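Local coordinates for endoribonuclease L-PSP/chorismate mutase-like domain-containing protein (Shewanella oneidensis, PDB 2OTM), which is of unknown function but belongs to the YjgF/chorismate mutase-like family and is a putative endoribonuclease, at the interface of chains A and B. Numbering follows the deposited sequence. Chains: chain A/B, Hypothetical protein.

Contact 1: the interface of chains A and B. Residues chain A 28, 30-31, 38-40; chain B 94-95, 131-132.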
# COMPACT_ATOMS: atom_id res chain seq x y z
N GLU A 28 3.38 10.52 -12.35
CA GLU A 28 2.78 9.93 -13.52
C GLU A 28 1.48 9.21 -13.16
O GLU A 28 1.36 8.57 -12.10
CB GLU A 28 3.75 8.91 -14.09
CG GLU A 28 5.09 9.48 -14.51
CD GLU A 28 4.93 10.43 -15.68
OE1 GLU A 28 4.05 10.15 -16.54
OE2 GLU A 28 5.63 11.45 -15.70
N TYR A 30 0.39 6.51 -14.43
CA TYR A 30 0.74 5.10 -14.28
C TYR A 30 2.23 4.92 -14.48
O TYR A 30 2.92 5.79 -15.01
CB TYR A 30 -0.05 4.24 -15.25
CG TYR A 30 0.24 4.50 -16.69
CD1 TYR A 30 -0.47 5.45 -17.39
CD2 TYR A 30 1.24 3.80 -17.36
CE1 TYR A 30 -0.21 5.68 -18.72
CE2 TYR A 30 1.51 4.04 -18.69
CZ TYR A 30 0.78 5.00 -19.35
OH TYR A 30 1.03 5.25 -20.67
N SER A 31 2.75 3.79 -14.04
CA SER A 31 4.09 3.42 -14.39
C SER A 31 4.15 1.94 -14.64
O SER A 31 3.20 1.23 -14.39
CB SER A 31 5.11 3.88 -13.33
OG SER A 31 4.87 3.32 -12.07
N MSE A 38 0.94 -0.12 -13.16
CA MSE A 38 0.26 0.30 -11.94
C MSE A 38 -0.15 1.75 -12.02
O MSE A 38 0.65 2.61 -12.37
CB MSE A 38 1.18 0.05 -10.73
CG MSE A 38 2.45 0.88 -10.71
SE MSE A 38 3.81 0.10 -9.49
CE MSE A 38 4.01 -1.51 -10.15
N THR A 39 -1.41 2.03 -11.69
CA THR A 39 -1.91 3.38 -11.75
C THR A 39 -1.58 4.12 -10.48
O THR A 39 -1.31 3.50 -9.43
CB THR A 39 -3.44 3.42 -11.98
OG1 THR A 39 -4.12 3.03 -10.77
CG2 THR A 39 -3.83 2.51 -13.15
N SER A 40 -1.58 5.45 -10.58
CA SER A 40 -1.70 6.28 -9.41
C SER A 40 -3.18 6.35 -9.02
O SER A 40 -4.02 5.62 -9.55
CB SER A 40 -1.09 7.67 -9.61
OG SER A 40 0.29 7.59 -9.94
N TYR B 94 10.25 3.82 -9.91
CA TYR B 94 8.97 3.73 -10.60
C TYR B 94 7.76 4.02 -9.69
O TYR B 94 6.65 4.23 -10.20
CB TYR B 94 8.76 2.36 -11.27
CG TYR B 94 8.79 1.17 -10.36
CD1 TYR B 94 7.63 0.73 -9.75
CD2 TYR B 94 9.97 0.47 -10.12
CE1 TYR B 94 7.63 -0.37 -8.92
CE2 TYR B 94 9.97 -0.64 -9.24
CZ TYR B 94 8.80 -1.05 -8.69
OH TYR B 94 8.75 -2.11 -7.86
N ARG B 95 7.98 4.01 -8.38
CA ARG B 95 6.86 4.19 -7.44
C ARG B 95 7.31 4.85 -6.14
O ARG B 95 8.36 4.52 -5.59
CB ARG B 95 6.25 2.83 -7.14
CG ARG B 95 5.05 2.82 -6.21
CD ARG B 95 3.85 3.14 -6.98
NE ARG B 95 2.64 2.56 -6.43
CZ ARG B 95 1.48 2.57 -7.09
NH1 ARG B 95 1.41 3.13 -8.28
NH2 ARG B 95 0.40 2.03 -6.56
N SER B 131 4.90 6.77 -10.58
CA SER B 131 3.53 6.79 -10.09
C SER B 131 3.60 6.92 -8.58
O SER B 131 4.67 6.78 -7.98
CB SER B 131 2.72 5.53 -10.48
OG SER B 131 3.33 4.32 -10.03
N ARG B 132 2.47 7.20 -7.94
CA ARG B 132 2.51 7.33 -6.49
C ARG B 132 1.19 7.01 -5.83
O ARG B 132 0.11 7.05 -6.49
CB ARG B 132 3.03 8.72 -6.08
CG ARG B 132 2.00 9.77 -5.79
CD ARG B 132 2.69 11.08 -5.39
NE ARG B 132 1.69 12.07 -5.07
CZ ARG B 132 1.90 13.37 -4.92
NH1 ARG B 132 3.10 13.90 -5.03
NH2 ARG B 132 0.87 14.13 -4.62
O HOH W 1 -1.66 1.11 -8.48
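Strands 30-33 and 36-39 of chain A, with the loop residue A:Ser40 just beyond, meet strands 92-100 and 131-136 of chain B near their starts, in a subunit interface of the YjgF-like trimer. The hydroxyl of A:Ser31 sits between two oxygens of chain B: its OG gives a hydrogen bond to the backbone O of B:Tyr94 at 2.7 Å and shares another with OG of B:Ser131, also at 2.7 Å. B:Arg95, bent at chi2 (82°), turns its guanidinium edge to this cluster, where NH1 donates in plane to OG of B:Ser131 (2.9 Å). The same NH1 crosses to the carbonyl O of A:Thr39 at 3.0 Å, arriving from above the carbonyl plane, while water 1 joins NH2 to that oxygen. An alanine in place of B:Arg95 would probably leave the A:Thr39 carbonyl without its cross-chain donor and take one partner from B:Ser131 OG. Selenomethionine A:Met38 lies against the arginine chain, its SE 3.9 Å from B:Arg95 CD and the same distance from CD1 of B:Tyr94, whose side chain it crosses at about a right angle. Finally, A:Ser40 OG accepts from B:Arg132 N at 3.0 Å and donates to the backbone O of A:Glu28 at 2.6 Å, lying in that carbonyl's plane.

Contact 2: the interface of chains A and B. Residues chain A 24-27, 40; chain B 110, 114, 117, 130, 132.
Loop 24-27 of chain A packs against helix 109-124 and the start of strand 131-136 of chain B, at a subunit interface of this YjgF-like protein. The chief packing contact is that of A:Tyr27 on B:Arg132. The arginine chain, extended from CG to NE (chi2 180°), crosses one face of the phenol ring at about a right angle, with CG 3.8 Å above its plane toward the rim. Further out, ring atom CD2 lies over one face of the guanidinium, the planes 30° apart, and CZ lies 3.4 Å from CD2. The CB of A:Tyr27 also touches CD2 of the B:His130 imidazole.

Hydrogen bonds and a salt bridge hold that guanidinium in place within chain B. NH1 meets OD1 of the B:Asp114 carboxylate at 2.9 Å and, in the guanidinium plane, OG of B:Ser117 at 3.0 Å, while NH2 reaches the backbone O of B:Pro110. B:Ser117 OG is in turn bonded to B:His130 NE2 at 2.8 Å. Across the interface, the backbone N of A:Asn26 donates to B:Asp114 OD1 at 3.1 Å, so two donors grip this oxygen from opposite faces of the carboxylate. On the chain A side, A:Tyr27 OH accepts from A:Leu24 N at 2.8 Å, which ties the phenol to its own loop.

Water adds a further link: water 2 lies between the backbone O of A:Asn26 (3.0 Å) and N of B:His130.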
# COMPACT_ATOMS: atom_id res chain seq x y z
N LEU A 24 -2.63 14.97 -9.53
CA LEU A 24 -2.71 16.04 -8.50
C LEU A 24 -1.34 16.61 -8.04
O LEU A 24 -1.29 17.50 -7.18
CB LEU A 24 -3.44 15.51 -7.25
CG LEU A 24 -4.90 15.09 -7.39
CD1 LEU A 24 -5.52 15.02 -5.99
CD2 LEU A 24 -5.68 16.05 -8.29
N GLY A 25 -0.26 16.10 -8.59
CA GLY A 25 1.09 16.45 -8.14
C GLY A 25 2.06 16.05 -9.25
O GLY A 25 1.62 15.73 -10.37
N ASN A 26 3.36 16.05 -8.93
CA ASN A 26 4.38 15.86 -9.95
C ASN A 26 4.73 14.38 -10.13
O ASN A 26 5.85 13.94 -9.92
CB ASN A 26 5.58 16.75 -9.61
CG ASN A 26 5.20 18.23 -9.58
OD1 ASN A 26 4.43 18.68 -10.43
ND2 ASN A 26 5.70 18.98 -8.59
N TYR A 27 3.73 13.62 -10.53
CA TYR A 27 3.86 12.16 -10.65
C TYR A 27 3.10 11.73 -11.90
O TYR A 27 2.27 12.49 -12.44
CB TYR A 27 3.33 11.48 -9.35
CG TYR A 27 1.85 11.73 -9.05
CD1 TYR A 27 0.85 10.92 -9.60
CD2 TYR A 27 1.45 12.78 -8.22
CE1 TYR A 27 -0.49 11.17 -9.36
CE2 TYR A 27 0.09 13.01 -7.95
CZ TYR A 27 -0.87 12.21 -8.53
OH TYR A 27 -2.23 12.44 -8.29
N SER A 40 -1.58 5.45 -10.58
CA SER A 40 -1.70 6.28 -9.41
C SER A 40 -3.18 6.35 -9.02
O SER A 40 -4.02 5.62 -9.55
CB SER A 40 -1.09 7.67 -9.61
OG SER A 40 0.29 7.59 -9.94
N PRO B 110 -1.52 16.32 -0.71
CA PRO B 110 -0.77 16.03 -1.94
C PRO B 110 0.35 17.03 -2.23
O PRO B 110 1.34 16.68 -2.82
CB PRO B 110 -1.86 16.08 -3.02
CG PRO B 110 -3.11 15.72 -2.25
CD PRO B 110 -2.97 16.41 -0.96
N ASP B 114 4.42 16.24 -2.70
CA ASP B 114 5.25 16.76 -3.78
C ASP B 114 6.66 17.07 -3.33
O ASP B 114 7.54 17.15 -4.16
CB ASP B 114 4.64 18.03 -4.40
CG ASP B 114 3.50 17.74 -5.37
OD1 ASP B 114 3.41 16.60 -5.89
OD2 ASP B 114 2.70 18.68 -5.59
N SER B 117 8.05 13.82 -4.43
CA SER B 117 8.03 13.68 -5.89
C SER B 117 9.01 14.62 -6.57
O SER B 117 9.74 14.20 -7.48
CB SER B 117 6.62 13.86 -6.45
OG SER B 117 5.74 12.82 -6.01
N HIS B 130 7.72 8.76 -11.63
CA HIS B 130 7.12 7.71 -10.84
C HIS B 130 5.63 7.88 -10.75
O HIS B 130 5.15 9.03 -10.84
CB HIS B 130 7.65 7.80 -9.42
CG HIS B 130 7.48 9.15 -8.80
ND1 HIS B 130 8.38 10.18 -9.03
CD2 HIS B 130 6.54 9.65 -7.97
CE1 HIS B 130 7.97 11.25 -8.38
NE2 HIS B 130 6.87 10.96 -7.71
N ARG B 132 2.47 7.20 -7.94
CA ARG B 132 2.51 7.33 -6.49
C ARG B 132 1.19 7.01 -5.83
O ARG B 132 0.11 7.05 -6.49
CB ARG B 132 3.03 8.72 -6.08
CG ARG B 132 2.00 9.77 -5.79
CD ARG B 132 2.69 11.08 -5.39
NE ARG B 132 1.69 12.07 -5.07
CZ ARG B 132 1.90 13.37 -4.92
NH1 ARG B 132 3.10 13.90 -5.03
NH2 ARG B 132 0.87 14.13 -4.62
O HOH W 2 7.10 11.80 -11.62
O HOH W 3 0.27 18.90 -5.58

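Contact 3: the interface of chains A and B. Residues chain A 99, 135, 137-139, 147; chain B 134-137.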
# COMPACT_ATOMS: atom_id res chain seq x y z
N VAL A 99 -8.98 2.99 -1.09
CA VAL A 99 -9.00 3.77 0.13
C VAL A 99 -10.36 4.45 0.20
O VAL A 99 -10.82 5.04 -0.78
CB VAL A 99 -7.91 4.86 0.16
CG1 VAL A 99 -7.84 5.50 1.57
CG2 VAL A 99 -6.56 4.37 -0.33
N TRP A 135 -8.22 0.14 2.69
CA TRP A 135 -7.86 1.01 3.82
C TRP A 135 -8.93 2.02 4.06
O TRP A 135 -9.67 2.39 3.14
CB TRP A 135 -6.58 1.81 3.60
CG TRP A 135 -5.31 1.02 3.33
CD1 TRP A 135 -4.40 0.55 4.24
CD2 TRP A 135 -4.80 0.72 2.05
NE1 TRP A 135 -3.34 -0.08 3.58
CE2 TRP A 135 -3.55 0.07 2.23
CE3 TRP A 135 -5.24 0.98 0.75
CZ2 TRP A 135 -2.77 -0.36 1.16
CZ3 TRP A 135 -4.46 0.57 -0.31
CH2 TRP A 135 -3.24 -0.08 -0.10
N ASN A 137 -8.90 6.02 5.51
CA ASN A 137 -8.02 7.13 5.88
C ASN A 137 -8.93 8.27 6.31
O ASN A 137 -10.01 8.43 5.74
CB ASN A 137 -7.19 7.65 4.71
CG ASN A 137 -6.08 6.71 4.26
OD1 ASN A 137 -5.34 7.07 3.33
ND2 ASN A 137 -5.92 5.54 4.90
N PRO A 138 -8.52 9.05 7.32
CA PRO A 138 -9.38 10.13 7.84
C PRO A 138 -9.48 11.35 6.93
O PRO A 138 -10.45 12.10 7.06
CB PRO A 138 -8.73 10.49 9.17
CG PRO A 138 -7.32 10.10 9.03
CD PRO A 138 -7.33 8.86 8.18
N VAL A 139 -8.49 11.58 6.06
CA VAL A 139 -8.47 12.77 5.21
C VAL A 139 -8.08 12.30 3.81
O VAL A 139 -7.16 11.50 3.67
CB VAL A 139 -7.43 13.82 5.77
CG1 VAL A 139 -7.35 15.06 4.90
CG2 VAL A 139 -7.72 14.14 7.22
N LEU A 147 -10.61 6.44 -3.34
CA LEU A 147 -9.49 6.43 -4.29
C LEU A 147 -9.22 4.96 -4.62
O LEU A 147 -9.21 4.14 -3.72
CB LEU A 147 -8.25 6.97 -3.61
CG LEU A 147 -7.73 8.38 -3.77
CD1 LEU A 147 -6.34 8.44 -3.06
CD2 LEU A 147 -7.67 8.76 -5.24
N ILE B 134 -0.80 7.78 -1.95
CA ILE B 134 -0.76 8.67 -0.82
C ILE B 134 -1.81 8.19 0.18
O ILE B 134 -2.90 7.75 -0.21
CB ILE B 134 -1.05 10.13 -1.23
CG1 ILE B 134 -0.77 11.05 -0.06
CG2 ILE B 134 -2.54 10.26 -1.70
CD1 ILE B 134 -0.62 12.55 -0.43
N TRP B 135 -1.44 8.21 1.47
CA TRP B 135 -2.39 7.87 2.55
C TRP B 135 -2.26 8.87 3.69
O TRP B 135 -1.21 9.49 3.85
CB TRP B 135 -2.10 6.50 3.18
CG TRP B 135 -2.17 5.29 2.29
CD1 TRP B 135 -3.27 4.57 1.91
CD2 TRP B 135 -1.06 4.66 1.68
NE1 TRP B 135 -2.91 3.49 1.11
CE2 TRP B 135 -1.55 3.54 0.95
CE3 TRP B 135 0.30 4.94 1.68
CZ2 TRP B 135 -0.71 2.69 0.26
CZ3 TRP B 135 1.14 4.10 0.99
CH2 TRP B 135 0.63 2.98 0.28
N THR B 136 -3.34 9.04 4.44
CA THR B 136 -3.26 9.67 5.71
C THR B 136 -3.56 8.63 6.76
O THR B 136 -4.51 7.83 6.62
CB THR B 136 -4.21 10.89 5.84
OG1 THR B 136 -5.56 10.46 5.65
CG2 THR B 136 -3.86 11.95 4.79
N ASN B 137 -2.81 8.67 7.85
CA ASN B 137 -3.07 7.76 8.97
C ASN B 137 -3.11 8.57 10.26
O ASN B 137 -2.38 9.57 10.39
CB ASN B 137 -1.94 6.74 9.15
CG ASN B 137 -1.88 5.65 8.08
OD1 ASN B 137 -0.96 4.83 8.15
ND2 ASN B 137 -2.82 5.60 7.11
O HOH W 4 -5.41 8.16 0.72
O HOH W 5 -3.53 3.49 4.90
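The side chain of B:Thr136 has OG1 between its backbone N and carbonyl carbon (chi1 60°), which turns the hydroxyl to A:Val139, while CG of A:Asn137 lies anti to its carbonyl carbon (chi1 -72°) and carries the amide over the B:Thr136 backbone. There the threonine OG1 works both ways with one residue: it donates to the backbone O of A:Val139 at 2.7 Å, in the carbonyl plane and on a lone pair, and accepts from A:Val139 N at 3.2 Å. A:Pro138 runs antiparallel to the threonine side chain, its CD 3.5 Å from OG1. The amide oxygen OD1 of A:Asn137 accepts from B:Thr136 N at 3.0 Å, with the donor well above the carbonyl plane. Water 4 connects OD1 to the backbone O of B:Ile134, and water 5 bridges ND2 of A:Asn137 and ND2 of B:Asn137.

The two copies of Trp135 meet edge to face, their planes about 63° apart. The indole NE1 of B:Trp135 stands over the centre of the A:Trp135 ring system, 3.3 Å above its plane, and CZ2 lies 3.8 Å from CH2 of the other indole. A:Val99 CG2 caps the CD1 corner of B:Trp135 at 4.0 Å. Both tryptophans lie on strand 131-136 of their chains; in chain A, strand 92-100 supplies the valine and the loop following strand 131-136 supplies the residues that clasp the end of this strand in chain B.

Contact 1 and contact 2 adjoin, the centres of their C-alpha atoms about 9 Å apart, and share A:Ser40 and B:Arg132; contact 3 lies about 17 Å from contact 1 and about 15 Å from contact 2. Strand 131-136 of chain B runs through all three, its start serving contacts 1 and 2 and its end contact 3. Chain A answers with different segments: strands 30-33 and 36-39, loop 24-27, and strands 92-100, 131-136 and 146-153 with the loop after 131-136. The same contacts recur in each copy of the three-copy assembly, which is probably the biological form.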